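PDB 2WB0: E2A dna-binding protein from Human adenovirus 5, which coats single-stranded DNA and, by forming multimers, unwinds the template without ATP during strand-displacement replication of the viral genome. Local coordinates for residues 117-122 / 162-167. Residues are numbered along the deposited sequence; the frame is centred on the assembly and turned at random.
With ZN (zinc ion), chain B.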
loop_
_atom_site.group_PDB
_atom_site.type_symbol
_atom_site.label_atom_id
_atom_site.label_comp_id
_atom_site.label_asym_id
_atom_site.label_seq_id
_atom_site.Cartn_x
_atom_site.Cartn_y
_atom_site.Cartn_z
ATOM N N MET A 117 3.413 -19.050 -5.231
ATOM C CA MET A 117 3.322 -18.599 -6.612
ATOM C C MET A 117 4.119 -19.482 -7.574
ATOM O O MET A 117 5.234 -19.862 -7.279
ATOM C CB MET A 117 3.745 -17.103 -6.765
ATOM C CG MET A 117 2.799 -16.156 -5.917
ATOM S SD MET A 117 3.388 -14.397 -5.993
ATOM C CE MET A 117 2.804 -13.945 -7.657
ATOM N N ILE A 118 3.501 -19.767 -8.730
ATOM C CA ILE A 118 4.057 -20.691 -9.700
ATOM C C ILE A 118 5.053 -20.022 -10.615
ATOM O O ILE A 118 4.824 -18.908 -11.067
ATOM C CB ILE A 118 2.902 -21.300 -10.510
ATOM C CG1 ILE A 118 1.886 -21.992 -9.581
ATOM C CG2 ILE A 118 3.454 -22.255 -11.650
ATOM C CD1 ILE A 118 2.468 -23.155 -8.856
ATOM N N ASN A 119 6.157 -20.697 -10.948
ATOM C CA ASN A 119 7.128 -20.115 -11.866
ATOM C C ASN A 119 6.578 -20.077 -13.290
ATOM O O ASN A 119 5.924 -20.974 -13.684
ATOM C CB ASN A 119 8.432 -20.931 -11.866
ATOM C CG ASN A 119 9.421 -20.446 -10.815
ATOM O OD1 ASN A 119 9.418 -20.921 -9.673
ATOM N ND2 ASN A 119 10.272 -19.465 -11.197
ATOM N N LYS A 120 6.881 -19.020 -14.045
ATOM C CA LYS A 120 6.408 -18.799 -15.432
ATOM C C LYS A 120 7.570 -18.168 -16.203
ATOM O O LYS A 120 8.359 -17.406 -15.642
ATOM C CB LYS A 120 5.336 -17.706 -15.493
ATOM C CG LYS A 120 3.921 -18.095 -15.217
ATOM C CD LYS A 120 3.103 -18.131 -16.507
ATOM C CE LYS A 120 1.918 -19.075 -16.406
ATOM N NZ LYS A 120 0.746 -18.374 -15.759
ATOM N N GLU A 121 7.614 -18.418 -17.505
ATOM C CA GLU A 121 8.452 -17.584 -18.358
ATOM C C GLU A 121 7.640 -16.362 -18.859
ATOM O O GLU A 121 6.472 -16.491 -19.231
ATOM C CB GLU A 121 9.046 -18.413 -19.482
ATOM C CG GLU A 121 9.339 -17.617 -20.743
ATOM C CD GLU A 121 10.443 -18.247 -21.586
ATOM O OE1 GLU A 121 10.727 -19.481 -21.412
ATOM O OE2 GLU A 121 11.051 -17.473 -22.374
ATOM N N HIS A 122 8.223 -15.174 -18.811
ATOM C CA HIS A 122 7.508 -13.978 -19.233
ATOM C C HIS A 122 8.347 -13.247 -20.278
ATOM O O HIS A 122 9.399 -12.724 -19.943
ATOM C CB HIS A 122 7.287 -13.073 -18.042
ATOM C CG HIS A 122 6.487 -11.856 -18.348
ATOM N ND1 HIS A 122 6.688 -10.658 -17.699
ATOM C CD2 HIS A 122 5.522 -11.626 -19.269
ATOM C CE1 HIS A 122 5.821 -9.762 -18.141
ATOM N NE2 HIS A 122 5.117 -10.310 -19.111
ATOM N N ASP A 162 12.117 -16.093 -14.731
ATOM C CA ASP A 162 11.912 -16.230 -13.306
ATOM C C ASP A 162 10.642 -15.481 -12.835
ATOM O O ASP A 162 10.597 -15.012 -11.686
ATOM C CB ASP A 162 13.163 -15.698 -12.596
ATOM C CG ASP A 162 13.135 -15.937 -11.110
ATOM O OD1 ASP A 162 12.634 -17.027 -10.672
ATOM O OD2 ASP A 162 13.604 -15.023 -10.386
ATOM N N ALA A 163 9.623 -15.370 -13.701
ATOM C CA ALA A 163 8.344 -14.754 -13.296
ATOM C C ALA A 163 7.512 -15.676 -12.398
ATOM O O ALA A 163 7.788 -16.883 -12.294
ATOM C CB ALA A 163 7.534 -14.334 -14.538
ATOM N N ARG A 164 6.556 -15.084 -11.661
ATOM C CA ARG A 164 5.769 -15.819 -10.665
ATOM C C ARG A 164 4.376 -15.312 -10.841
ATOM O O ARG A 164 4.167 -14.088 -10.901
ATOM C CB ARG A 164 6.207 -15.433 -9.222
ATOM C CG ARG A 164 7.693 -15.665 -9.041
ATOM C CD ARG A 164 7.906 -17.196 -8.768
ATOM N NE ARG A 164 9.149 -17.346 -7.995
ATOM C CZ ARG A 164 10.316 -17.256 -8.582
ATOM N NH1 ARG A 164 10.292 -17.045 -9.872
ATOM N NH2 ARG A 164 11.480 -17.379 -7.929
ATOM N N CYS A 165 3.426 -16.221 -10.857
ATOM C CA CYS A 165 2.002 -15.905 -10.923
ATOM C C CYS A 165 1.199 -16.498 -9.725
ATOM O O CYS A 165 1.643 -17.450 -9.044
ATOM C CB CYS A 165 1.437 -16.419 -12.276
ATOM S SG CYS A 165 1.298 -18.256 -12.390
ATOM N N CYS A 166 0.023 -15.930 -9.467
ATOM C CA CYS A 166 -0.946 -16.490 -8.496
ATOM C C CYS A 166 -1.258 -17.932 -8.985
ATOM O O CYS A 166 -1.309 -18.139 -10.184
ATOM C CB CYS A 166 -2.208 -15.655 -8.577
ATOM S SG CYS A 166 -3.575 -16.391 -7.678
ATOM N N VAL A 167 -1.429 -18.934 -8.102
ATOM C CA VAL A 167 -1.642 -20.311 -8.661
ATOM C C VAL A 167 -2.892 -20.405 -9.550
ATOM O O VAL A 167 -2.942 -21.203 -10.516
ATOM C CB VAL A 167 -1.634 -21.393 -7.555
ATOM C CG1 VAL A 167 -2.820 -21.192 -6.601
ATOM C CG2 VAL A 167 -1.613 -22.756 -8.194
HETATM ZN ZN ZN B . -3.330 -15.396 -5.568
HETATM O O HOH W 1 7.371 -18.908 -5.711
#
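N119 and R164 form a non-hydrogen-bonded pair of two antiparallel strands, their side chains side by side and pointing the same way. The amide of N119 lies over one face of the guanidinium, the two planes 43° apart, with OD1 offset toward the rim. As modelled, ND2 sits 2.8 Å from R164 NH1, two donors together, which leaves the amide's orientation doubtful. R164 NH1 makes a salt bridge to D162 OD1, and NH2 adds a weak bond to the same oxygen; NH2 also bonds G107 O. M117 turns toward the partner strand, its CB 3.9 Å from R164 CB, while its chain bends at chi3 (77°) and brings CE to R164 O at 3.5 Å.

K120, A163, I118 and C165 occupy the other face. The K120 chain runs past C165, bringing NZ within 3.4 Å of SG, although C172 O is the ammonium's main partner. I118 rests CB on the same sulfur, and its CG1 meets V167 CG2 at 3.8 Å. Paired backbone bonds join I118 and C165, one of them I118 N to C165 O at 3.0 Å. Just beyond the strand, C166 SG binds zinc together with C111, H113 and C182: an antiparallel strand pair leading into a zinc site of three cysteines and one histidine.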